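PDB 3K4H: putative transcriptional regulator from Bacillus cytotoxicus NVH 391-98, which probably regulates transcription as a LacI-family DNA-binding protein, holding a sugar of two glucose units in the cleft between the two lobes of its core. Local coordinates for residues L13-S18 with P26-V31; E56-V61 with I85-E90; S78-R83 with K100-K105; P94-G99 with Y252-A257. All blocks are in the same frame, centred on the assembly; numbering follows the deposited sequence.

Interaction 1: residues L13-S18 with P26-V31. With GLC (alpha-D-glucopyranose), chain C; GLC (alpha-D-glucopyranose), chain B.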
# COMPACT_ATOMS: atom_id res chain seq x y z
N LEU A 13 19.49 -8.01 13.28
CA LEU A 13 18.41 -7.12 13.57
C LEU A 13 19.00 -5.80 13.96
O LEU A 13 19.96 -5.76 14.74
CB LEU A 13 17.56 -7.67 14.71
CG LEU A 13 17.09 -9.11 14.61
CD1 LEU A 13 16.29 -9.44 15.85
CD2 LEU A 13 16.28 -9.41 13.33
N VAL A 14 18.45 -4.72 13.43
CA VAL A 14 18.90 -3.40 13.80
C VAL A 14 17.74 -2.59 14.34
O VAL A 14 16.70 -2.44 13.70
CB VAL A 14 19.60 -2.68 12.63
CG1 VAL A 14 20.08 -1.32 13.05
CG2 VAL A 14 20.76 -3.50 12.14
N MSE A 15 17.95 -2.07 15.55
CA MSE A 15 17.02 -1.17 16.18
C MSE A 15 17.24 0.31 15.83
O MSE A 15 18.26 0.68 15.28
CB MSE A 15 17.10 -1.38 17.67
CG MSE A 15 15.90 -2.07 18.19
SE MSE A 15 16.08 -3.99 18.56
CE MSE A 15 14.46 -4.47 17.59
N PRO A 16 16.26 1.17 16.15
CA PRO A 16 16.50 2.60 16.02
C PRO A 16 17.35 3.15 17.15
O PRO A 16 17.81 4.28 17.05
CB PRO A 16 15.11 3.21 16.09
CG PRO A 16 14.17 2.10 16.11
CD PRO A 16 14.86 0.88 16.47
N SER A 17 17.58 2.35 18.18
CA SER A 17 18.33 2.78 19.36
C SER A 17 18.63 1.57 20.27
O SER A 17 18.30 0.42 19.91
CB SER A 17 17.58 3.88 20.12
OG SER A 17 18.37 4.41 21.17
N SER A 18 19.24 1.82 21.42
CA SER A 18 19.72 0.74 22.30
C SER A 18 18.68 -0.38 22.45
O SER A 18 17.49 -0.09 22.67
CB SER A 18 20.10 1.30 23.69
OG SER A 18 18.99 1.85 24.37
N PRO A 26 6.57 -2.26 23.62
CA PRO A 26 6.20 -3.66 23.29
C PRO A 26 6.15 -3.94 21.80
O PRO A 26 6.03 -5.11 21.43
CB PRO A 26 4.84 -3.86 23.96
CG PRO A 26 4.34 -2.51 24.29
CD PRO A 26 5.50 -1.53 24.33
N PHE A 27 6.27 -2.92 20.95
CA PHE A 27 6.37 -3.21 19.52
C PHE A 27 7.47 -4.25 19.20
O PHE A 27 7.27 -5.18 18.36
CB PHE A 27 6.59 -1.96 18.68
CG PHE A 27 6.72 -2.25 17.21
CD1 PHE A 27 5.60 -2.33 16.41
CD2 PHE A 27 7.96 -2.50 16.65
CE1 PHE A 27 5.70 -2.64 15.04
CE2 PHE A 27 8.07 -2.82 15.28
CZ PHE A 27 6.93 -2.88 14.48
N PHE A 28 8.63 -4.10 19.83
CA PHE A 28 9.80 -4.87 19.45
C PHE A 28 9.84 -6.35 19.81
O PHE A 28 10.17 -7.16 18.93
CB PHE A 28 11.07 -4.12 19.79
CG PHE A 28 11.16 -2.82 19.06
CD1 PHE A 28 10.80 -1.62 19.69
CD2 PHE A 28 11.52 -2.79 17.72
CE1 PHE A 28 10.83 -0.41 18.98
CE2 PHE A 28 11.58 -1.59 17.01
CZ PHE A 28 11.22 -0.40 17.64
N PRO A 29 9.48 -6.74 21.05
CA PRO A 29 9.49 -8.18 21.32
C PRO A 29 8.49 -8.90 20.41
O PRO A 29 8.69 -10.08 20.09
CB PRO A 29 9.05 -8.28 22.77
CG PRO A 29 9.49 -6.97 23.34
CD PRO A 29 9.27 -5.95 22.28
N GLU A 30 7.42 -8.20 20.01
CA GLU A 30 6.44 -8.82 19.15
C GLU A 30 6.96 -8.95 17.71
O GLU A 30 6.73 -9.98 17.06
CB GLU A 30 5.14 -8.04 19.20
CG GLU A 30 3.98 -8.69 18.52
CD GLU A 30 3.50 -9.94 19.23
OE1 GLU A 30 4.11 -10.39 20.24
OE2 GLU A 30 2.48 -10.49 18.74
N VAL A 31 7.70 -7.94 17.21
CA VAL A 31 8.20 -8.02 15.84
C VAL A 31 9.24 -9.10 15.78
O VAL A 31 9.24 -9.90 14.84
CB VAL A 31 8.69 -6.67 15.27
CG1 VAL A 31 10.15 -6.67 15.03
CG2 VAL A 31 7.99 -6.37 13.96
C1 GLC C . 6.69 2.08 17.69
C2 GLC C . 8.06 1.68 17.17
C3 GLC C . 8.15 1.96 15.69
C4 GLC C . 7.08 1.11 15.04
C5 GLC C . 5.71 1.64 15.46
C6 GLC C . 4.59 0.74 14.89
O1 GLC C . 6.63 3.48 17.80
O2 GLC C . 9.04 2.43 17.84
O3 GLC C . 9.45 1.67 15.23
O4 GLC C . 7.18 1.12 13.63
O5 GLC C . 5.60 1.67 16.87
O6 GLC C . 3.39 1.45 14.67
C1 GLC B . 7.54 -0.08 12.97
C2 GLC B . 8.68 0.28 12.04
C3 GLC B . 8.13 1.30 11.05
C4 GLC B . 6.93 0.71 10.28
C5 GLC B . 5.90 0.17 11.24
C6 GLC B . 4.83 -0.54 10.44
O2 GLC B . 9.72 0.85 12.79
O3 GLC B . 9.22 1.72 10.25
O4 GLC B . 6.22 1.70 9.61
O5 GLC B . 6.48 -0.67 12.22
O6 GLC B . 3.68 0.26 10.53

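Interaction 2: residues E56-V61 with I85-E90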
# COMPACT_ATOMS: atom_id res chain seq x y z
N GLU A 56 27.43 4.01 17.94
CA GLU A 56 27.60 2.65 18.35
C GLU A 56 26.79 1.67 17.55
O GLU A 56 27.19 0.58 17.35
CB GLU A 56 27.32 2.52 19.82
CG GLU A 56 28.22 3.34 20.63
CD GLU A 56 27.94 3.23 22.06
OE1 GLU A 56 26.92 2.69 22.40
OE2 GLU A 56 28.71 3.70 22.88
N ILE A 57 25.60 2.04 17.15
CA ILE A 57 24.76 1.16 16.35
C ILE A 57 25.35 0.99 14.94
O ILE A 57 25.28 -0.10 14.36
CB ILE A 57 23.32 1.68 16.27
CG1 ILE A 57 22.65 1.55 17.62
CG2 ILE A 57 22.51 0.88 15.29
CD1 ILE A 57 21.26 2.11 17.66
N PHE A 58 25.93 2.06 14.41
CA PHE A 58 26.59 1.98 13.11
C PHE A 58 27.70 0.96 13.20
O PHE A 58 27.66 -0.06 12.50
CB PHE A 58 27.14 3.33 12.67
CG PHE A 58 27.63 3.36 11.25
CD1 PHE A 58 26.73 3.38 10.19
CD2 PHE A 58 28.99 3.33 10.97
CE1 PHE A 58 27.18 3.39 8.87
CE2 PHE A 58 29.45 3.33 9.66
CZ PHE A 58 28.55 3.36 8.61
N ASN A 59 28.66 1.19 14.10
CA ASN A 59 29.73 0.23 14.31
C ASN A 59 29.16 -1.18 14.41
O ASN A 59 29.69 -2.13 13.78
CB ASN A 59 30.59 0.61 15.51
CG ASN A 59 31.01 2.08 15.50
OD1 ASN A 59 30.63 2.84 14.61
ND2 ASN A 59 31.81 2.50 16.51
N GLY A 60 28.05 -1.32 15.14
CA GLY A 60 27.45 -2.61 15.30
C GLY A 60 27.19 -3.30 13.96
O GLY A 60 27.58 -4.48 13.77
N VAL A 61 26.54 -2.58 13.05
CA VAL A 61 26.14 -3.13 11.76
C VAL A 61 27.35 -3.41 10.90
O VAL A 61 27.42 -4.42 10.18
CB VAL A 61 25.19 -2.17 11.02
CG1 VAL A 61 25.20 -2.45 9.52
CG2 VAL A 61 23.75 -2.24 11.59
N ILE A 85 21.50 2.33 6.07
CA ILE A 85 21.06 1.99 4.72
C ILE A 85 22.07 2.41 3.66
O ILE A 85 22.33 1.62 2.76
CB ILE A 85 19.69 2.60 4.36
CG1 ILE A 85 18.61 2.04 5.27
CG2 ILE A 85 19.32 2.29 2.88
CD1 ILE A 85 17.22 2.58 4.93
N GLN A 86 22.62 3.63 3.75
CA GLN A 86 23.66 4.05 2.79
C GLN A 86 24.77 3.02 2.79
O GLN A 86 25.29 2.67 1.74
CB GLN A 86 24.25 5.46 3.08
CG GLN A 86 23.77 6.63 2.17
CD GLN A 86 23.83 6.35 0.63
OE1 GLN A 86 22.78 6.26 -0.04
NE2 GLN A 86 25.05 6.23 0.07
N TYR A 87 25.11 2.52 3.97
CA TYR A 87 26.20 1.59 4.10
C TYR A 87 25.87 0.28 3.43
O TYR A 87 26.65 -0.20 2.60
CB TYR A 87 26.56 1.34 5.57
CG TYR A 87 27.62 0.27 5.72
CD1 TYR A 87 27.27 -1.04 6.05
CD2 TYR A 87 28.98 0.56 5.49
CE1 TYR A 87 28.25 -2.03 6.17
CE2 TYR A 87 29.96 -0.42 5.61
CZ TYR A 87 29.59 -1.72 5.95
OH TYR A 87 30.55 -2.71 6.07
N LEU A 88 24.72 -0.29 3.78
CA LEU A 88 24.35 -1.60 3.29
C LEU A 88 24.13 -1.55 1.80
O LEU A 88 24.49 -2.49 1.09
CB LEU A 88 23.11 -2.13 4.01
CG LEU A 88 23.15 -2.39 5.52
CD1 LEU A 88 21.81 -2.91 5.96
CD2 LEU A 88 24.25 -3.36 5.90
N HIS A 89 23.56 -0.45 1.31
CA HIS A 89 23.33 -0.30 -0.12
C HIS A 89 24.63 -0.27 -0.91
O HIS A 89 24.76 -0.96 -1.91
CB HIS A 89 22.48 0.92 -0.45
CG HIS A 89 22.36 1.18 -1.92
ND1 HIS A 89 21.60 0.40 -2.76
CD2 HIS A 89 22.92 2.14 -2.71
CE1 HIS A 89 21.69 0.86 -3.99
NE2 HIS A 89 22.48 1.92 -3.99
N GLU A 90 25.58 0.52 -0.44
CA GLU A 90 26.94 0.56 -1.01
C GLU A 90 27.76 -0.75 -0.93
O GLU A 90 28.54 -1.03 -1.82
CB GLU A 90 27.73 1.69 -0.37
CG GLU A 90 27.28 3.07 -0.81
CD GLU A 90 27.55 3.32 -2.27
OE1 GLU A 90 26.59 3.70 -2.99
OE2 GLU A 90 28.71 3.11 -2.71

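Interaction 3: residues S78-R83 with K100-K105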
# COMPACT_ATOMS: atom_id res chain seq x y z
N SER A 78 12.54 2.70 10.04
CA SER A 78 12.81 3.43 8.83
C SER A 78 12.95 4.91 9.07
O SER A 78 11.97 5.64 9.25
CB SER A 78 11.76 3.18 7.78
OG SER A 78 11.97 4.06 6.70
N ARG A 79 14.20 5.34 9.03
CA ARG A 79 14.58 6.70 9.30
C ARG A 79 15.11 7.30 8.03
O ARG A 79 15.72 6.62 7.23
CB ARG A 79 15.68 6.74 10.35
CG ARG A 79 15.88 8.11 10.95
CD ARG A 79 17.05 8.16 11.87
NE ARG A 79 16.82 7.38 13.08
CZ ARG A 79 17.54 6.32 13.45
NH1 ARG A 79 18.56 5.88 12.71
NH2 ARG A 79 17.22 5.70 14.59
N GLU A 80 14.85 8.60 7.88
CA GLU A 80 15.37 9.43 6.80
C GLU A 80 16.90 9.65 6.96
O GLU A 80 17.37 9.98 8.06
CB GLU A 80 14.64 10.77 6.88
CG GLU A 80 14.59 11.57 5.58
CD GLU A 80 14.23 13.04 5.81
OE1 GLU A 80 13.65 13.34 6.88
OE2 GLU A 80 14.54 13.88 4.92
N ASN A 81 17.66 9.47 5.87
CA ASN A 81 19.14 9.59 5.88
C ASN A 81 19.77 8.60 6.85
O ASN A 81 20.68 8.93 7.63
CB ASN A 81 19.61 11.00 6.30
CG ASN A 81 19.30 12.06 5.27
OD1 ASN A 81 18.98 11.76 4.11
ND2 ASN A 81 19.38 13.32 5.70
N ASP A 82 19.26 7.39 6.85
CA ASP A 82 19.89 6.41 7.67
C ASP A 82 21.24 6.10 7.00
O ASP A 82 21.29 5.63 5.85
CB ASP A 82 19.00 5.18 7.76
CG ASP A 82 19.29 4.33 8.97
OD1 ASP A 82 18.56 3.34 9.13
OD2 ASP A 82 20.20 4.66 9.76
N ARG A 83 22.32 6.43 7.70
CA ARG A 83 23.63 5.97 7.29
C ARG A 83 23.58 4.45 7.12
O ARG A 83 24.17 3.92 6.17
CB ARG A 83 24.72 6.30 8.32
CG ARG A 83 24.91 7.73 8.71
CD ARG A 83 25.45 7.78 10.12
NE ARG A 83 26.81 7.26 10.15
CZ ARG A 83 27.53 6.98 11.24
NH1 ARG A 83 27.04 7.14 12.46
NH2 ARG A 83 28.76 6.52 11.10
N LYS A 100 8.30 2.12 5.32
CA LYS A 100 8.57 2.75 4.03
C LYS A 100 9.95 3.41 4.02
O LYS A 100 10.35 4.05 4.99
CB LYS A 100 7.53 3.81 3.80
CG LYS A 100 7.11 3.99 2.38
CD LYS A 100 5.90 4.90 2.30
CE LYS A 100 6.27 6.34 2.59
NZ LYS A 100 5.07 7.18 2.45
N PRO A 101 10.69 3.25 2.91
CA PRO A 101 11.97 3.97 2.77
C PRO A 101 11.69 5.36 2.28
O PRO A 101 10.69 5.57 1.59
CB PRO A 101 12.71 3.16 1.70
CG PRO A 101 11.80 1.94 1.38
CD PRO A 101 10.44 2.34 1.78
N TYR A 102 12.56 6.32 2.61
CA TYR A 102 12.28 7.69 2.20
C TYR A 102 12.18 7.78 0.68
O TYR A 102 11.22 8.35 0.14
CB TYR A 102 13.30 8.69 2.73
CG TYR A 102 12.92 10.12 2.37
CD1 TYR A 102 11.68 10.65 2.77
CD2 TYR A 102 13.77 10.93 1.60
CE1 TYR A 102 11.31 11.96 2.42
CE2 TYR A 102 13.40 12.25 1.24
CZ TYR A 102 12.17 12.76 1.66
OH TYR A 102 11.78 14.04 1.34
N ASP A 103 13.17 7.18 0.01
CA ASP A 103 13.26 7.15 -1.45
C ASP A 103 13.66 5.74 -1.91
O ASP A 103 13.86 4.85 -1.07
CB ASP A 103 14.32 8.17 -1.91
CG ASP A 103 15.68 7.98 -1.21
OD1 ASP A 103 15.91 6.93 -0.56
OD2 ASP A 103 16.53 8.89 -1.33
N ARG A 104 13.76 5.55 -3.23
CA ARG A 104 14.23 4.29 -3.83
C ARG A 104 13.31 3.11 -3.53
O ARG A 104 13.77 1.97 -3.41
CB ARG A 104 15.63 3.92 -3.35
CG ARG A 104 16.74 4.88 -3.63
CD ARG A 104 17.89 4.48 -2.72
NE ARG A 104 19.21 4.79 -3.26
CZ ARG A 104 20.35 4.67 -2.57
NH1 ARG A 104 20.33 4.25 -1.30
NH2 ARG A 104 21.51 4.99 -3.15
N LYS A 105 12.01 3.38 -3.39
CA LYS A 105 11.01 2.32 -3.21
C LYS A 105 11.27 1.16 -4.17
O LYS A 105 11.15 0.00 -3.80
CB LYS A 105 9.58 2.85 -3.40
CG LYS A 105 8.78 3.10 -2.12
CD LYS A 105 9.09 4.46 -1.48
CE LYS A 105 8.74 5.65 -2.39
NZ LYS A 105 7.39 5.55 -3.05

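Interaction 4: residues P94-G99 with Y252-A257. With GLC (alpha-D-glucopyranose), chain B.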
# COMPACT_ATOMS: atom_id res chain seq x y z
N PRO A 94 22.66 -7.86 1.60
CA PRO A 94 21.21 -8.09 1.55
C PRO A 94 20.50 -7.61 2.80
O PRO A 94 20.85 -8.02 3.90
CB PRO A 94 21.07 -9.62 1.41
CG PRO A 94 22.40 -10.17 1.40
CD PRO A 94 23.39 -9.11 1.83
N PHE A 95 19.51 -6.74 2.64
CA PHE A 95 18.72 -6.27 3.77
C PHE A 95 17.27 -5.97 3.42
O PHE A 95 16.91 -5.83 2.26
CB PHE A 95 19.36 -5.03 4.38
CG PHE A 95 19.10 -3.78 3.59
CD1 PHE A 95 19.97 -3.41 2.55
CD2 PHE A 95 17.99 -2.98 3.87
CE1 PHE A 95 19.73 -2.27 1.82
CE2 PHE A 95 17.75 -1.84 3.14
CZ PHE A 95 18.62 -1.48 2.10
N VAL A 96 16.45 -5.83 4.47
CA VAL A 96 15.02 -5.60 4.31
C VAL A 96 14.54 -4.57 5.33
O VAL A 96 15.01 -4.58 6.48
CB VAL A 96 14.25 -6.93 4.53
CG1 VAL A 96 12.85 -6.67 5.03
CG2 VAL A 96 14.22 -7.75 3.26
N LEU A 97 13.61 -3.70 4.93
CA LEU A 97 13.01 -2.73 5.86
C LEU A 97 11.69 -3.17 6.49
O LEU A 97 10.89 -3.87 5.84
CB LEU A 97 12.76 -1.39 5.17
CG LEU A 97 13.78 -0.26 5.13
CD1 LEU A 97 13.11 1.03 4.76
CD2 LEU A 97 14.35 -0.09 6.48
N ILE A 98 11.46 -2.76 7.74
CA ILE A 98 10.09 -2.76 8.30
C ILE A 98 9.68 -1.30 8.38
O ILE A 98 10.04 -0.60 9.31
CB ILE A 98 9.99 -3.47 9.71
CG1 ILE A 98 10.56 -4.90 9.69
CG2 ILE A 98 8.53 -3.43 10.24
CD1 ILE A 98 9.91 -5.87 10.70
N GLY A 99 8.98 -0.82 7.37
CA GLY A 99 8.68 0.62 7.19
C GLY A 99 9.00 1.09 5.78
O GLY A 99 9.85 0.52 5.10
N TYR A 252 7.24 -11.54 10.66
CA TYR A 252 7.32 -12.84 10.04
C TYR A 252 7.58 -12.62 8.57
O TYR A 252 8.53 -13.16 8.00
CB TYR A 252 5.99 -13.52 10.23
CG TYR A 252 5.91 -14.94 9.76
CD1 TYR A 252 6.08 -15.99 10.66
CD2 TYR A 252 5.64 -15.26 8.43
CE1 TYR A 252 5.99 -17.32 10.25
CE2 TYR A 252 5.57 -16.59 8.01
CZ TYR A 252 5.74 -17.60 8.94
OH TYR A 252 5.64 -18.92 8.57
N GLU A 253 6.74 -11.79 7.98
CA GLU A 253 6.87 -11.43 6.60
C GLU A 253 8.19 -10.71 6.28
O GLU A 253 8.79 -10.96 5.24
CB GLU A 253 5.63 -10.66 6.13
CG GLU A 253 5.15 -11.14 4.75
CD GLU A 253 4.55 -12.54 4.78
OE1 GLU A 253 3.83 -12.85 5.75
OE2 GLU A 253 4.78 -13.32 3.84
N ALA A 254 8.69 -9.86 7.18
CA ALA A 254 10.00 -9.25 6.91
C ALA A 254 11.08 -10.33 6.75
O ALA A 254 11.78 -10.33 5.74
CB ALA A 254 10.37 -8.28 7.94
N ALA A 255 11.15 -11.27 7.70
CA ALA A 255 12.15 -12.35 7.68
C ALA A 255 12.03 -13.25 6.45
O ALA A 255 13.03 -13.66 5.86
CB ALA A 255 12.07 -13.17 8.94
N LYS A 256 10.79 -13.56 6.08
CA LYS A 256 10.52 -14.38 4.90
C LYS A 256 11.01 -13.67 3.64
O LYS A 256 11.53 -14.30 2.74
CB LYS A 256 9.03 -14.67 4.81
CG LYS A 256 8.61 -15.60 3.72
CD LYS A 256 7.13 -15.68 3.68
CE LYS A 256 6.76 -17.04 3.22
NZ LYS A 256 5.30 -17.11 3.13
N ALA A 257 10.86 -12.35 3.61
CA ALA A 257 11.34 -11.57 2.47
C ALA A 257 12.86 -11.52 2.43
O ALA A 257 13.44 -11.58 1.36
CB ALA A 257 10.75 -10.15 2.49
C1 GLC B . 7.54 -0.08 12.97
C2 GLC B . 8.68 0.28 12.04
C3 GLC B . 8.13 1.30 11.05
C4 GLC B . 6.93 0.71 10.28
C5 GLC B . 5.90 0.17 11.24
C6 GLC B . 4.83 -0.54 10.44
O2 GLC B . 9.72 0.85 12.79
O3 GLC B . 9.22 1.72 10.25
O4 GLC B . 6.22 1.70 9.61
O5 GLC B . 6.48 -0.67 12.22
O6 GLC B . 3.68 0.26 10.53

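Interaction 1: residues L13-S18 with P26-V31
Met15 and Pro16 pack against the ring of Phe28 in a buried apolar contact, with a Met-aromatic element, between the loop leaving strand 10-14 and the first turn of helix 27-41. Met15, present as selenomethionine, runs past Phe28 in the opposite direction, its chain bent at chi2 and chi3 so that the terminal methyl does the touching: Met15 CE lies 3.4 Å from Phe28 CD2. Its SE stands farther off, 5.5 Å from the Phe28 ring centroid and 36° off the ring normal, an oblique approach. Pro16 and Phe28 approach from opposite directions, and Pro16 CD lies 4.0 Å from Phe28 CZ, at the far end of the side chain, again obliquely to the ring.

In the type I periplasmic-binding-protein fold of LacI-like cores, loops at the carboxyl ends of the parallel strands and the following helices line the sugar cleft, and here the Phe28 ring that packs on the loop also borders the sugar. Phe28 CE1 is 3.5 Å from O2 of the chain C glucose. Phe27, its CG anti to the backbone N (chi1 179°), places its ring beneath that glucose, whose C4 lies 3.8 Å above the ring plane and over its centre. Phe27 CZ reaches O5 of the chain B glucose at 3.2 Å. The two aromatic rings also meet each other, with Phe27 CD2 3.7 Å above the plane of Phe28 and over its centre.

Interaction 2: residues E56-V61 with I85-E90
Phe58 and Val61 of helix 54-66 meet Tyr87 and Leu88 of helix 83-90 in side-chain packing between two nearly parallel helices, whose short segments have axes 11.1 Å apart and cross at -17°. The aromatic part is the Phe58-Tyr87 pair. The two side chains cross at about a right angle, with ring centroids 5.8 Å apart and planes inclined by 77°, an oblique pairing. The closest touch is made by the methylene of Tyr87, since Phe58 CE1 lies 3.9 Å from Tyr87 CB. Both residues hold CG anti to the backbone N, and for Phe58 (chi1 -171°) this swings the ring across the groove to its partner. The Phe58 ring also has a cation-pi partner in Arg83.

The aliphatic part lies deeper, toward the sheet. Val61 CG1 touches Leu88 CD2 at 3.9 Å and is a looser 4.3 Å from Tyr87 CD1; Val61 and Leu88 both also rest on Ile73 of strand 72-75. With carbon atoms alone meeting across the segments, this contact probably rests on dispersion and on removing apolar surface from water, with side-chain shape, not directional polar bonds, setting the fit.

Interaction 3: residues S78-R83 with K100-K105
Ser78 and Pro101 approach to 6.1 Å between their CA atoms, and Glu80 and Tyr102 to 5.8 Å, where two irregular loops run past each other; the first makes a type II beta turn from Arg79 to Asp82. The polar link is Ser78 OG to Lys100 O, modelled as a hydrogen bond with the serine as donor. At 2.4 Å its length is doubtful. The hydroxyl is carried to the neighbouring loop by chi1 of 172°, which sets OG anti to the backbone N. Ser78 also belongs to the sugar pocket and touches a bound glucose.

Farther along, Glu80 and Tyr102 lie side by side and point the same way. The glutamate methylene makes a CH-pi contact: Glu80 CG lies 4.1 Å from the Tyr102 ring centroid and 19° off the normal, over the face but shifted toward the rim. The extended chain continues along the ring, leaving the carboxylate plane tilted 37° from it. Within the turn, Arg79 NH1 is 3.6 Å from Asp82 OD2 in a salt bridge that ties its two ends together.

Asp82 is the N-cap of helix 83-90, and the turn ends the loop that joins strand 72-75 to that helix, while the 100-105 loop joins strands 95-98 and 110-112. Such loops at the carboxyl ends of parallel strands border the sugar cleft in the type I periplasmic-binding-protein fold. Salt bridges from Glu80 OE1 to Arg147 and from Lys100 NZ to Asp148, with Leu144 packing on Ser78 and Tyr102, join them to helix 144-159 of the other lobe.

Interaction 4: residues P94-G99 with Y252-A257
Val96 and Ala254 have the most surface buried where strand 95-98 lies beneath helix 247-264, with Ala257 and Ile98 completing the layer. The segment axes approach to 8.4 Å and run nearly antiparallel, at 162°. Val96 straddles the helix surface with its two methyls: CG1 lies 4.1 Å from Ala254 CB, and CG2 is 4.3 Å from Ala257 CB, one helical turn on. Ala254 CB is also met by Ile98, whose CD1 lies 3.7 Å away. The small alanine side chains let the helix come down close on the strand.

Ile98 divides its branches between two neighbours. With CG1 anti to the carbonyl carbon (chi1 -54°), the ethyl arm goes to the helix, while CG2 is left 4.0 Å from O5 of the chain B glucose. That sugar donates from its O3 to Ile98 O at 2.6 Å, a backbone grip at the strand's carboxyl end. On the helix, Glu253 and Lys256 form salt bridges to Lys270 and Asp260 of the second subunit. A helix from late in the chain covering the parallel sheet of the amino-terminal lobe, with the sugar at the strand ends, is typical of LacI-family cores built on the type I periplasmic-binding-protein fold.

All four contacts lie in the lobe built on the parallel sheet of strands 45-48, 10-14, 72-75, 95-98, 110-112 and 271-273. Their centres are 13 to 17 Å apart. Interaction 1 closes before the others open, interaction 3 alternates along the chain with both interactions 2 and 4, and interaction 4 brings in a helix from far downstream. Interaction 2 packs the helices of two successive beta-alpha-beta units on one sheet face, whereas helices 27-41 and 247-264 of interactions 1 and 4 cover the other, where Val31 meets Ile98. Interactions 1, 3 and 4 converge at the carboxyl ends of the strands, so the sheet's packing and the sugar site share residues.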